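PDB 3EGO: 2-dehydropantoate 2-reductase from Bacillus subtilis, which probably catalyses the NADPH-dependent reduction of 2-dehydropantoate (ketopantoate) to (R)-pantoate in the pathway to pantothenate. Local coordinates for residues Leu195-Lys198 against Asn199-Leu203; Ala207-Ala210 against Phe211-Leu214; Glu244-Ser248 against Met249-Val253. All blocks are in the same frame, centred on the assembly; numbering follows the deposited sequence.

Interaction 1 of 3, residues Leu195-Lys198 against Asn199-Leu203; sequences LQVK and NGELL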
# COMPACT_ATOMS: atom_id res chain seq x y z
N LEU A 195 3.94 -3.48 -2.45
CA LEU A 195 4.45 -3.18 -3.80
C LEU A 195 3.87 -4.15 -4.83
O LEU A 195 3.92 -3.89 -6.03
CB LEU A 195 5.97 -3.27 -3.84
CG LEU A 195 6.72 -2.25 -2.99
CD1 LEU A 195 8.14 -2.70 -2.71
CD2 LEU A 195 6.71 -0.86 -3.61
N GLN A 196 3.33 -5.26 -4.32
CA GLN A 196 2.85 -6.39 -5.11
C GLN A 196 3.86 -6.85 -6.16
O GLN A 196 3.55 -6.93 -7.36
CB GLN A 196 1.50 -6.07 -5.77
CG GLN A 196 0.43 -5.69 -4.79
CD GLN A 196 -0.90 -5.57 -5.49
OE1 GLN A 196 -1.02 -5.89 -6.69
NE2 GLN A 196 -1.91 -5.10 -4.76
N VAL A 197 5.06 -7.16 -5.71
CA VAL A 197 6.10 -7.64 -6.59
C VAL A 197 6.60 -8.96 -6.01
O VAL A 197 6.43 -9.21 -4.83
CB VAL A 197 7.27 -6.64 -6.66
CG1 VAL A 197 6.81 -5.34 -7.34
CG2 VAL A 197 7.86 -6.40 -5.28
N LYS A 198 7.19 -9.80 -6.85
CA LYS A 198 7.83 -11.02 -6.34
C LYS A 198 9.01 -10.62 -5.47
O LYS A 198 9.51 -9.52 -5.59
CB LYS A 198 8.24 -11.93 -7.50
CG LYS A 198 7.06 -12.67 -8.12
CD LYS A 198 7.15 -12.79 -9.64
CE LYS A 198 6.01 -13.66 -10.18
NZ LYS A 198 6.13 -13.96 -11.65
N ASN A 199 9.45 -11.53 -4.61
CA ASN A 199 10.53 -11.29 -3.67
C ASN A 199 11.80 -10.76 -4.32
O ASN A 199 12.50 -9.95 -3.73
CB ASN A 199 10.89 -12.57 -2.92
CG ASN A 199 9.82 -13.01 -1.93
OD1 ASN A 199 8.72 -12.47 -1.90
ND2 ASN A 199 10.15 -14.02 -1.13
N GLY A 200 12.13 -11.27 -5.51
CA GLY A 200 13.37 -10.89 -6.15
C GLY A 200 13.39 -9.42 -6.51
O GLY A 200 14.44 -8.80 -6.58
N GLU A 201 12.20 -8.86 -6.74
CA GLU A 201 12.11 -7.45 -7.10
C GLU A 201 12.61 -6.53 -5.98
O GLU A 201 13.01 -5.40 -6.25
CB GLU A 201 10.69 -7.06 -7.54
CG GLU A 201 10.43 -7.17 -9.03
CD GLU A 201 9.51 -6.04 -9.53
OE1 GLU A 201 8.47 -6.35 -10.16
OE2 GLU A 201 9.82 -4.85 -9.28
N LEU A 202 12.62 -7.01 -4.74
CA LEU A 202 13.21 -6.25 -3.62
C LEU A 202 14.73 -6.06 -3.74
O LEU A 202 15.28 -5.09 -3.22
CB LEU A 202 12.92 -6.93 -2.28
CG LEU A 202 11.43 -7.01 -1.91
CD1 LEU A 202 11.29 -7.42 -0.47
CD2 LEU A 202 10.75 -5.65 -2.18
N LEU A 203 15.39 -6.99 -4.41
CA LEU A 203 16.84 -6.98 -4.48
C LEU A 203 17.34 -6.22 -5.68
O LEU A 203 18.34 -5.51 -5.62
CB LEU A 203 17.36 -8.42 -4.54
CG LEU A 203 17.30 -9.30 -3.30
CD1 LEU A 203 17.92 -10.64 -3.67
CD2 LEU A 203 18.04 -8.67 -2.12
O HOH W 1 6.25 -11.39 -3.03
O HOH W 2 7.02 -9.06 -9.62

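Interaction 2 of 3, residues Ala207-Ala210 against Phe211-Leu214; sequences AYLA and FMKL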
# COMPACT_ATOMS: atom_id res chain seq x y z
N ALA A 207 15.83 1.39 -4.97
CA ALA A 207 15.04 2.02 -3.88
C ALA A 207 14.33 1.02 -2.99
O ALA A 207 14.21 1.24 -1.78
CB ALA A 207 14.02 3.07 -4.43
N TYR A 208 13.89 -0.09 -3.56
CA TYR A 208 13.17 -1.09 -2.77
C TYR A 208 14.12 -1.77 -1.81
O TYR A 208 13.77 -2.03 -0.68
CB TYR A 208 12.52 -2.15 -3.67
CG TYR A 208 11.42 -1.62 -4.56
CD1 TYR A 208 10.92 -0.32 -4.41
CD2 TYR A 208 10.86 -2.42 -5.54
CE1 TYR A 208 9.91 0.19 -5.24
CE2 TYR A 208 9.83 -1.94 -6.37
CZ TYR A 208 9.36 -0.63 -6.21
OH TYR A 208 8.35 -0.14 -7.02
N LEU A 209 15.35 -2.02 -2.27
CA LEU A 209 16.39 -2.62 -1.42
C LEU A 209 16.73 -1.67 -0.27
O LEU A 209 16.87 -2.09 0.90
CB LEU A 209 17.63 -2.93 -2.29
CG LEU A 209 18.91 -3.53 -1.68
CD1 LEU A 209 18.76 -4.99 -1.31
CD2 LEU A 209 20.02 -3.36 -2.70
N ALA A 210 16.90 -0.40 -0.61
CA ALA A 210 17.15 0.65 0.38
C ALA A 210 15.99 0.79 1.37
O ALA A 210 16.21 0.95 2.59
CB ALA A 210 17.43 2.02 -0.34
N PHE A 211 14.76 0.72 0.88
CA PHE A 211 13.64 0.73 1.82
C PHE A 211 13.63 -0.51 2.72
O PHE A 211 13.45 -0.40 3.93
CB PHE A 211 12.32 0.87 1.05
CG PHE A 211 11.16 1.26 1.92
CD1 PHE A 211 10.69 2.58 1.93
CD2 PHE A 211 10.52 0.32 2.70
CE1 PHE A 211 9.61 2.95 2.75
CE2 PHE A 211 9.41 0.66 3.51
CZ PHE A 211 8.96 1.99 3.54
N MET A 212 13.84 -1.69 2.14
CA MET A 212 14.03 -2.90 2.98
C MET A 212 15.10 -2.73 4.07
O MET A 212 14.91 -3.14 5.21
CB MET A 212 14.34 -4.15 2.12
CG MET A 212 13.97 -5.48 2.84
SD MET A 212 14.07 -7.02 1.87
CE MET A 212 15.69 -6.90 1.18
N LYS A 213 16.24 -2.14 3.70
CA LYS A 213 17.33 -1.93 4.67
C LYS A 213 16.87 -1.07 5.84
O LYS A 213 17.20 -1.34 7.00
CB LYS A 213 18.52 -1.30 3.98
CG LYS A 213 19.86 -1.61 4.65
CD LYS A 213 20.96 -0.81 4.01
CE LYS A 213 22.27 -0.99 4.78
NZ LYS A 213 23.41 -0.58 3.90
N LEU A 214 16.10 -0.02 5.53
CA LEU A 214 15.55 0.85 6.56
C LEU A 214 14.62 0.08 7.49
O LEU A 214 14.62 0.30 8.71
CB LEU A 214 14.79 2.03 5.92
CG LEU A 214 15.62 3.12 5.22
CD1 LEU A 214 14.69 4.15 4.59
CD2 LEU A 214 16.57 3.76 6.24

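Interaction 3 of 3, residues Glu244-Ser248 against Met249-Val253; sequences ENRSS and MLVDV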
# COMPACT_ATOMS: atom_id res chain seq x y z
N GLU A 244 11.39 -15.78 -7.38
CA GLU A 244 10.19 -15.86 -8.23
C GLU A 244 8.91 -16.07 -7.42
O GLU A 244 7.82 -16.15 -7.99
CB GLU A 244 10.33 -17.00 -9.26
CG GLU A 244 11.55 -16.90 -10.18
CD GLU A 244 11.51 -15.70 -11.12
OE1 GLU A 244 10.42 -15.09 -11.30
OE2 GLU A 244 12.57 -15.36 -11.70
N ASN A 245 9.04 -16.15 -6.10
CA ASN A 245 7.91 -16.43 -5.25
C ASN A 245 7.16 -15.14 -4.90
O ASN A 245 7.78 -14.10 -4.75
CB ASN A 245 8.37 -17.03 -3.93
CG ASN A 245 8.96 -18.44 -4.06
OD1 ASN A 245 8.84 -19.10 -5.09
ND2 ASN A 245 9.57 -18.89 -2.99
N ARG A 246 5.83 -15.25 -4.75
CA ARG A 246 5.02 -14.24 -4.10
C ARG A 246 4.91 -14.58 -2.60
O ARG A 246 4.54 -15.71 -2.22
CB ARG A 246 3.63 -14.17 -4.71
CG ARG A 246 3.59 -13.71 -6.16
CD ARG A 246 2.16 -13.37 -6.54
NE ARG A 246 1.31 -14.56 -6.43
CZ ARG A 246 -0.00 -14.56 -6.23
NH1 ARG A 246 -0.67 -13.42 -6.10
NH2 ARG A 246 -0.66 -15.71 -6.15
N SER A 247 5.22 -13.61 -1.74
CA SER A 247 5.32 -13.90 -0.32
C SER A 247 3.93 -14.28 0.15
O SER A 247 2.95 -13.91 -0.47
CB SER A 247 5.80 -12.67 0.44
OG SER A 247 4.76 -11.72 0.45
N SER A 248 3.83 -14.97 1.28
CA SER A 248 2.53 -15.33 1.84
C SER A 248 1.64 -14.13 2.18
O SER A 248 0.41 -14.24 2.16
CB SER A 248 2.73 -16.13 3.12
OG SER A 248 3.40 -15.36 4.09
N MET A 249 2.25 -12.99 2.52
CA MET A 249 1.48 -11.80 2.88
C MET A 249 0.93 -11.13 1.62
O MET A 249 -0.18 -10.61 1.64
CB MET A 249 2.31 -10.82 3.74
CG MET A 249 1.53 -9.60 4.30
SD MET A 249 2.35 -8.71 5.73
CE MET A 249 2.46 -10.03 6.90
N LEU A 250 1.70 -11.15 0.55
CA LEU A 250 1.25 -10.62 -0.72
C LEU A 250 0.02 -11.41 -1.18
O LEU A 250 -1.01 -10.86 -1.55
CB LEU A 250 2.36 -10.70 -1.76
CG LEU A 250 2.02 -10.26 -3.19
CD1 LEU A 250 1.09 -9.01 -3.20
CD2 LEU A 250 3.30 -10.00 -3.99
N VAL A 251 0.13 -12.73 -1.08
CA VAL A 251 -0.99 -13.63 -1.39
C VAL A 251 -2.26 -13.36 -0.55
O VAL A 251 -3.37 -13.25 -1.09
CB VAL A 251 -0.52 -15.11 -1.25
CG1 VAL A 251 -1.71 -16.06 -1.18
CG2 VAL A 251 0.39 -15.44 -2.41
N ASP A 252 -2.10 -13.23 0.76
CA ASP A 252 -3.20 -12.89 1.63
C ASP A 252 -3.87 -11.57 1.23
O ASP A 252 -5.08 -11.50 1.09
CB ASP A 252 -2.71 -12.80 3.06
CG ASP A 252 -2.50 -14.17 3.70
OD1 ASP A 252 -2.91 -15.17 3.07
OD2 ASP A 252 -1.96 -14.23 4.85
N VAL A 253 -3.08 -10.53 1.00
CA VAL A 253 -3.61 -9.24 0.57
C VAL A 253 -4.38 -9.30 -0.77
O VAL A 253 -5.48 -8.76 -0.88
CB VAL A 253 -2.49 -8.22 0.49
CG1 VAL A 253 -2.89 -7.05 -0.37
CG2 VAL A 253 -2.09 -7.81 1.92
O HOH W 3 -0.72 -16.74 2.22

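Interaction 1 of 3, residues Leu195-Lys198 against Asn199-Leu203
Asn199 comes first, and its side chain reaches back to Val197 through a water: W1 donates to the Asn199 OD1 atom at 2.9 Å and also to Val197 O. The amide is held at its other end too, because ND2 is hydrogen-bonded to Thr242 OG1, so both polar atoms of this probable substrate-binding residue have partners. Gly200 occupies the next corner of a type I beta turn running from Lys198 to Glu201. The turn is closed by Glu201 N, which donates to Lys198 O at 3.0 Å; the bond is bent (141° at the hydrogen), and the donor stands above the carbonyl plane. Glu201 then lays its side chain across Val197 at about a right angle. Glu201 CB lies 3.6 Å from Val197 CB, and a bend at chi2 (-143°) folds the carboxylate over the valine, bringing Glu201 OE1 to 3.4 Å from Val197 CG1. The same OE1 accepts from W2, which in turn accepts from Lys198 N at 2.9 Å. With an alanine in place of Glu201, Val197 would probably lose the cover over CG1, and the water on Lys198 N would be left without its carboxylate mate. Leu202 CD2 lies 4.0 Å from Leu195 CD1 and 4.3 Å from Val197 CG2. The whole turn thus links the end of helix 174-195 to the short helix 201-204, with Leu195, Glu201 and Leu202 packed against helix 206-223, and Leu195 also meeting Ser288 of the second subunit.

Interaction 2 of 3, residues Ala207-Ala210 against Phe211-Leu214
Phe211 N donates to Ala207 O at 2.8 Å, and Met212 N to Tyr208 O at the same length and almost straight (173° at the hydrogen). The next two rungs of the alpha-helix are Lys213 N to Leu209 O at 2.9 Å and Leu214 N to Ala210 O at 3.1 Å. Side chains add little between the halves. Leu209 CD1 and the Met212 CE methyl brush at 4.4 Å, and Leu214 lays its CG 3.5 Å from Ala210 O, beside the carbonyl already used by its own N-H. Farther out, the side chains spread over several neighbours. Met212, with CG anti to the backbone N (chi1 -156°), sends its thioether between helices 174-195 and 228-241, where Cys187, Leu191, Trp232 and Val235 wait. Phe211 stacks on Phe284 of the second subunit and meets His281 of its own chain edge-to-face, while Tyr208 packs on Leu195 and Glu201. The chemistry is thus divided: the polar contacts between the two halves are all main-chain hydrogen bonds, while the apolar and aromatic groups mostly face the neighbouring helices and the other subunit.

Interaction 3 of 3, residues Glu244-Ser248 against Met249-Val253
Val251 CG2 sits over one face of the Arg246 guanidinium, 3.9 Å above the plane and above its centre, the two side chains crossing at about a right angle. A bend at chi3 (-62°) folds the arginine back to make this apolar contact; both residues also touch a crystal neighbour, so the pose may partly reflect the lattice. Closer to the backbone, Arg246 CB rests 4.2 Å from Leu250 CD2. Ser248 O lies over one face of the other flat group, the Asp252 carboxylate, 3.3 Å from Asp252 CG. Water W3 reconciles these two acceptors by donating to both, at 2.7 Å to Ser248 O and 2.8 Å to Asp252 OD1, and Ser248 O also receives Asp252 N. Ser247 starts the helix. With OG placed between its backbone N and carbonyl carbon (chi1 71°), the hydroxyl accepts from Leu250 N at 3.1 Å, and it is hydrogen-bonded to Thr192 OG1 as well, which ties the helix start to helix 174-195. Ser247 O takes the next amide, Val251 N, at 3.1 Å in a nearly linear bond (172°). This is a serine N-cap at the head of helix 248-255, and it probably helps to set the backbone just before Ser248, a probable substrate-binding residue whose side chain lies next to Asn189 of the same predicted site.

In the fold
Interaction 1 lies between the other two, its centre 11 Å from that of interaction 2 and 10 Å from that of interaction 3, while those two are 18 Å apart and do not touch. On one side Leu202 CD1 packs on Met212 SD at 3.7 Å, coupling the turn to a helix that faces the second subunit. On the other, Asn199 N probably bonds to Asn245 O at 3.1 Å, and Val197 O lies against Leu250 CD2. That second side borders the predicted substrate site: Ser248 and Asn199 have their side chains about 3 Å and 6 Å from that of Asn189. Interaction 2 stands farther back, with the Met212 side chain about 8 Å from that of Asn199.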